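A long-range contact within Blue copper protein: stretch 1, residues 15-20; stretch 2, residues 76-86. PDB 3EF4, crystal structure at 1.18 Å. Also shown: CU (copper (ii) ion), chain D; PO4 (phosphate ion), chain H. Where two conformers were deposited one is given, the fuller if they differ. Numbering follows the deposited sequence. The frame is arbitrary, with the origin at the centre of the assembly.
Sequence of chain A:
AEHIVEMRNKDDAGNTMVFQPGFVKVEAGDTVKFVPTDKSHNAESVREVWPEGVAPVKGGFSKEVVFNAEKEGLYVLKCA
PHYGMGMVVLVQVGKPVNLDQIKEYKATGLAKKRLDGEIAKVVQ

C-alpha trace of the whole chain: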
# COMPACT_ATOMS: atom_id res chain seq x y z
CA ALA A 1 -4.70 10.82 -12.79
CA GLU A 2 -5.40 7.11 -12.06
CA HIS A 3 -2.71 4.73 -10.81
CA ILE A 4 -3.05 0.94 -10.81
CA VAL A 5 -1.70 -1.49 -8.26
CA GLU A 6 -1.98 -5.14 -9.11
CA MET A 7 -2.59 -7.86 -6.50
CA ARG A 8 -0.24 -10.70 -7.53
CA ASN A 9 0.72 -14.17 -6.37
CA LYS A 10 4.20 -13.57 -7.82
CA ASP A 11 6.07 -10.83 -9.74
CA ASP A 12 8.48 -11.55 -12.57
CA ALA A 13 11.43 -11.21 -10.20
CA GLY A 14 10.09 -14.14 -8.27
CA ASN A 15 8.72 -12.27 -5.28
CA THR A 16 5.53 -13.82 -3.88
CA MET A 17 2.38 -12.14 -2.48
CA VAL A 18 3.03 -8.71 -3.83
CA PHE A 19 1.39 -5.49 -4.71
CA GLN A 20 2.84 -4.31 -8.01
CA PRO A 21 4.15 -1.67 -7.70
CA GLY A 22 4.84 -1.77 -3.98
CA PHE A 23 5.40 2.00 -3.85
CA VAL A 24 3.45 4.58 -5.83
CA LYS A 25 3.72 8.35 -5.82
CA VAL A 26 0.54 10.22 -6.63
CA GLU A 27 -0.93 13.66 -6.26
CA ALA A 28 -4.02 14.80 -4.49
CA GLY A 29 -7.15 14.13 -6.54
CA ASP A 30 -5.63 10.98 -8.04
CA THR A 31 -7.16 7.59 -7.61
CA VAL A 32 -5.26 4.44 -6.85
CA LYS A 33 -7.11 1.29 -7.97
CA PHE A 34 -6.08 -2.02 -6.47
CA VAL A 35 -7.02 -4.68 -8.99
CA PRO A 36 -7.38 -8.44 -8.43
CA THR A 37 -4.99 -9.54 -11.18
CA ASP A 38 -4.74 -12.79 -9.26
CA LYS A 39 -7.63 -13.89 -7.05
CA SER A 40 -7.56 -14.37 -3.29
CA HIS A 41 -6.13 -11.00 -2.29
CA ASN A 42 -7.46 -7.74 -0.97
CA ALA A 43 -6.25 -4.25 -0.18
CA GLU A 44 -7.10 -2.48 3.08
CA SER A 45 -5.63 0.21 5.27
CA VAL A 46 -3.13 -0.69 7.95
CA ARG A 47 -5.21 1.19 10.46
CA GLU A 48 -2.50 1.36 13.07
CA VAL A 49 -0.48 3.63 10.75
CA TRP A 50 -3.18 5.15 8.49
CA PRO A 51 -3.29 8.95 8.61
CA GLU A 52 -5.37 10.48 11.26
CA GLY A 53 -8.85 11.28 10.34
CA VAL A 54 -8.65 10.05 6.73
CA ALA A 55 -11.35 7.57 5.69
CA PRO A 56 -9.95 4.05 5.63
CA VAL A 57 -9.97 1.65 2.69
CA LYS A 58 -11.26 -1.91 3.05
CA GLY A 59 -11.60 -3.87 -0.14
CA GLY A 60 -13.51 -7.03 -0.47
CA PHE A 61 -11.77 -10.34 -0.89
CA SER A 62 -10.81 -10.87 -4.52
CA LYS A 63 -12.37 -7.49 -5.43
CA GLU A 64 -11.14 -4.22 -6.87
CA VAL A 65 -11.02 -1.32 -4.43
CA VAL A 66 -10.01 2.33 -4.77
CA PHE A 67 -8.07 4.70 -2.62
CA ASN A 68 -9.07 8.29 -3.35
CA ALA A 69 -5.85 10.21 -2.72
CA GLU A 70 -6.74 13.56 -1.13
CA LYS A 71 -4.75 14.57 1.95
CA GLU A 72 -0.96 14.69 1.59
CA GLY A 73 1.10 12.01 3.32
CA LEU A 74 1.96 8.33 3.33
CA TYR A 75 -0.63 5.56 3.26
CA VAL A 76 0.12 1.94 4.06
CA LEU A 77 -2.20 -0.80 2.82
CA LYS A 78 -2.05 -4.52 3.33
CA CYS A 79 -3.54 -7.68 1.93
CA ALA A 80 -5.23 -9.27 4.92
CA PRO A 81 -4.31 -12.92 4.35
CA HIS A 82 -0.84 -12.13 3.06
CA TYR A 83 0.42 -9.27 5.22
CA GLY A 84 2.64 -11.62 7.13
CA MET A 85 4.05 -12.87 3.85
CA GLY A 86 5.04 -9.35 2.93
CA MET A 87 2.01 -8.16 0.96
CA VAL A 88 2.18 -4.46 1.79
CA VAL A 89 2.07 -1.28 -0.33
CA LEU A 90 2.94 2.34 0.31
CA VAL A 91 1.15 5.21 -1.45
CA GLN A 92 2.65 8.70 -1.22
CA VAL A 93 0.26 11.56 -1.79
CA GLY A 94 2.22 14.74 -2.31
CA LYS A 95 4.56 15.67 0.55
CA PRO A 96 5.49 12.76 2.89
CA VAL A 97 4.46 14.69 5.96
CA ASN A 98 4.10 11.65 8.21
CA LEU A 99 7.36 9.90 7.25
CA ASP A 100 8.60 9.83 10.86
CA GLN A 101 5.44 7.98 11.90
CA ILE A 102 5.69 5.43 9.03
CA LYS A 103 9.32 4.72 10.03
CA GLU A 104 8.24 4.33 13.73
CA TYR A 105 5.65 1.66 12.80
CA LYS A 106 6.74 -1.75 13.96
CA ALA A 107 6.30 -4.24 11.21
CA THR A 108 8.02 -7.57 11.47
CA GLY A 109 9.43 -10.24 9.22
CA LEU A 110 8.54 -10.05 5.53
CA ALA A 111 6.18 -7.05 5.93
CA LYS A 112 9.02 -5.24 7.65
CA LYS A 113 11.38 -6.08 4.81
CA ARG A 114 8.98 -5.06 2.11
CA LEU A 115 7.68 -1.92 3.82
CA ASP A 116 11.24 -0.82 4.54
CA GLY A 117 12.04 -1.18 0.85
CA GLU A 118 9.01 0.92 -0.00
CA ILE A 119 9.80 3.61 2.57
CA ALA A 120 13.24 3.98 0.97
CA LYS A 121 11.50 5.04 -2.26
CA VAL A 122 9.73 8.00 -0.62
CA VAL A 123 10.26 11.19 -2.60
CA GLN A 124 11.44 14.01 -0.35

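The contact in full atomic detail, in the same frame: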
# COMPACT_ATOMS: atom_id res chain seq x y z
N ASN A 15 9.23 -12.55 -6.63
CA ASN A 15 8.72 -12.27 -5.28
C ASN A 15 7.26 -12.69 -5.15
O ASN A 15 6.48 -12.34 -6.05
CB ASN A 15 8.92 -10.80 -4.91
CG ASN A 15 10.35 -10.29 -5.12
OD1 ASN A 15 11.32 -10.70 -4.50
ND2 ASN A 15 10.44 -9.33 -6.04
N THR A 16 6.93 -13.41 -4.09
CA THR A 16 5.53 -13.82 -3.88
C THR A 16 4.73 -12.90 -2.93
O THR A 16 5.21 -12.28 -2.01
CB THR A 16 5.43 -15.22 -3.30
OG1 THR A 16 6.13 -15.17 -2.03
CG2 THR A 16 6.05 -16.26 -4.23
N MET A 17 3.43 -12.88 -3.18
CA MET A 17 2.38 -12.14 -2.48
C MET A 17 2.76 -10.66 -2.46
O MET A 17 3.18 -10.07 -1.48
CB MET A 17 2.18 -12.66 -1.07
CG MET A 17 2.05 -14.15 -1.01
SD MET A 17 0.66 -14.71 -2.03
CE MET A 17 0.59 -16.42 -1.48
N VAL A 18 2.60 -10.08 -3.62
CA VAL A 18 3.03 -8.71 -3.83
C VAL A 18 1.96 -7.82 -4.41
O VAL A 18 1.15 -8.22 -5.24
CB VAL A 18 4.27 -8.65 -4.75
CG1 VAL A 18 5.40 -9.46 -4.15
CG2 VAL A 18 3.95 -9.17 -6.13
N PHE A 19 2.01 -6.56 -3.98
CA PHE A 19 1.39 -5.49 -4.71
C PHE A 19 2.39 -4.95 -5.73
O PHE A 19 3.55 -4.70 -5.37
CB PHE A 19 0.99 -4.37 -3.73
CG PHE A 19 -0.18 -4.66 -2.84
CD1 PHE A 19 -1.48 -4.71 -3.28
CD2 PHE A 19 0.04 -4.90 -1.50
CE1 PHE A 19 -2.52 -4.96 -2.42
CE2 PHE A 19 -0.99 -5.13 -0.63
CZ PHE A 19 -2.31 -5.17 -1.09
N GLN A 20 1.97 -4.78 -6.95
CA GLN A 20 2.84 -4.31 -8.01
C GLN A 20 2.26 -3.04 -8.63
O GLN A 20 1.18 -3.12 -9.26
CB GLN A 20 3.00 -5.38 -9.09
CG GLN A 20 4.03 -4.94 -10.14
CD GLN A 20 4.75 -6.13 -10.74
OE1 GLN A 20 4.07 -7.04 -11.23
NE2 GLN A 20 6.10 -6.16 -10.76
N VAL A 76 -0.26 3.34 4.10
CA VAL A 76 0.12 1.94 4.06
C VAL A 76 -1.13 1.09 3.94
O VAL A 76 -2.05 1.23 4.78
CB VAL A 76 0.91 1.52 5.33
CG1 VAL A 76 1.35 0.07 5.20
CG2 VAL A 76 2.11 2.42 5.53
N LEU A 77 -1.14 0.19 2.96
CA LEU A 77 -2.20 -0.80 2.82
C LEU A 77 -1.58 -2.19 2.88
O LEU A 77 -0.43 -2.39 2.53
CB LEU A 77 -3.04 -0.61 1.57
CG LEU A 77 -3.78 0.71 1.44
CD1 LEU A 77 -2.94 1.77 0.76
CD2 LEU A 77 -5.10 0.53 0.68
N LYS A 78 -2.41 -3.15 3.30
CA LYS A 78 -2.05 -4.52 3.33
C LYS A 78 -3.09 -5.37 2.60
O LYS A 78 -4.20 -4.96 2.40
CB LYS A 78 -1.94 -5.04 4.79
CG LYS A 78 -3.25 -4.95 5.56
CD LYS A 78 -3.11 -5.51 6.98
CE LYS A 78 -4.40 -5.24 7.76
NZ LYS A 78 -4.32 -5.76 9.14
N CYS A 79 -2.65 -6.59 2.29
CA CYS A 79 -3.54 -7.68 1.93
C CYS A 79 -3.74 -8.50 3.19
O CYS A 79 -2.76 -8.95 3.79
CB CYS A 79 -2.96 -8.52 0.82
SG CYS A 79 -3.83 -10.07 0.57
N ALA A 80 -5.00 -8.64 3.63
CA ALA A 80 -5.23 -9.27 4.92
C ALA A 80 -4.64 -10.67 5.03
O ALA A 80 -3.90 -10.93 5.99
CB ALA A 80 -6.72 -9.32 5.24
N PRO A 81 -4.90 -11.61 4.16
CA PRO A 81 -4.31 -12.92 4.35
C PRO A 81 -2.82 -13.00 4.12
O PRO A 81 -2.20 -13.96 4.58
CB PRO A 81 -5.05 -13.77 3.29
CG PRO A 81 -5.43 -12.81 2.24
CD PRO A 81 -5.83 -11.54 2.98
N HIS A 82 -2.25 -12.03 3.40
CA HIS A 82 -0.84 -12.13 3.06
C HIS A 82 0.07 -11.09 3.68
O HIS A 82 1.24 -11.03 3.34
CB HIS A 82 -0.63 -12.16 1.55
CG HIS A 82 -1.35 -13.29 0.89
ND1 HIS A 82 -2.16 -13.01 -0.19
CD2 HIS A 82 -1.37 -14.61 1.09
CE1 HIS A 82 -2.67 -14.17 -0.59
NE2 HIS A 82 -2.22 -15.14 0.20
N TYR A 83 -0.44 -10.30 4.62
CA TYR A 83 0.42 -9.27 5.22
C TYR A 83 1.66 -9.84 5.83
O TYR A 83 2.77 -9.33 5.62
CB TYR A 83 -0.36 -8.52 6.27
CG TYR A 83 0.25 -7.25 6.80
CD1 TYR A 83 1.01 -6.40 6.03
CD2 TYR A 83 0.04 -6.89 8.11
CE1 TYR A 83 1.54 -5.26 6.54
CE2 TYR A 83 0.56 -5.72 8.64
CZ TYR A 83 1.33 -4.89 7.85
OH TYR A 83 1.86 -3.73 8.31
N GLY A 84 1.50 -10.95 6.55
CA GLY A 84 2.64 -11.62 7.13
C GLY A 84 3.61 -12.20 6.18
O GLY A 84 4.79 -12.48 6.51
N MET A 85 3.22 -12.41 4.93
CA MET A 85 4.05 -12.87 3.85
C MET A 85 4.63 -11.70 3.10
O MET A 85 5.24 -11.87 2.06
CB MET A 85 3.24 -13.77 2.90
CG MET A 85 2.97 -15.15 3.47
SD MET A 85 1.78 -16.23 2.64
CE MET A 85 0.39 -15.81 3.56
N GLY A 86 4.42 -10.48 3.60
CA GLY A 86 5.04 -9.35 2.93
C GLY A 86 4.15 -8.55 2.01
O GLY A 86 4.66 -7.65 1.36
CU CU D . -2.65 -11.18 -0.93
P PO4 H . -8.15 -7.14 9.47
O1 PO4 H . -7.60 -8.51 8.92
O2 PO4 H . -6.95 -6.14 9.74
O3 PO4 H . -9.11 -6.49 8.39
O4 PO4 H . -8.93 -7.37 10.81
O HOH W 1 6.23 -13.87 0.52

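This is a small, side-chain-led contact in which a methionine and a phenylalanine from one stretch pack against the copper-binding loop of the other and the end of the strand that leads into it, with no direct hydrogen bond between them and one water as the polar link. It buries 320 Å² in all, and the touching residues lie at least 58 positions apart in sequence.

Met17 carries the largest share. The chain turns a corner here, with phi/psi of 55/74, and its CA-to-CB bond points toward the loop. With chi1 and chi2 both m, the side chain folds over one face of the His82 imidazole: SD lies 3.5 Å from the ring centroid and 4° off the normal, almost exactly above the centre, while CG sits 4.2 Å from the centroid in a CH-pi contact. With chi3 t, CE reaches 3.5 Å from His82 NE2. A thioether suits this place because it is slender, flexible and polarizable, able to lie flat on a ring. The imidazole offers its face to the sulfur while its in-plane lone pair serves the metal, His82 ND1 being 2.0 Å from CU. Met85 extends the apolar patch, its CB 4.1 Å from Met17 CG.

Phe19 is the second anchor. It is buried, points toward the other stretch and meets the junction of strand and loop with the edge of its ring: CE2 is 3.7 Å from Cys79 N and CZ is 3.8 Å from Lys78 C. The same CZ lies 3.9 Å from Cys79 CB, so a rigid aromatic backs the cysteine whose SG binds CU at 2.2 Å. Between them, Val18 points away, and the alternation along the strand leaves Phe19 directed at the other stretch. Lys78 likewise points away from this contact, and its extended side chain places NZ 2.7 Å from PO4 O2, a hydrogen bond to an ion probably acquired from the crystallisation liquor.

The loop supplies its own scaffold. Met85 N bonds to His82 O and Gly86 N to Tyr83 O, each at 2.9 Å, while the bond from His82 N to Cys79 O, at 3.1 Å, is weak. Gly86 closes the turn at phi/psi 100/6, where a CB would jam against the preceding carbonyl oxygen; its C approaches Met17 O to 3.9 Å.

At the exposed margin, water 1 accepts from Thr16 OG1 at 2.9 Å and donates to Met85 O at 2.7 Å. The rule to read here is economical: cover a ligand histidine with a thioether, back the ligand cysteine with an aromatic edge, and leave the polar margin to solvent.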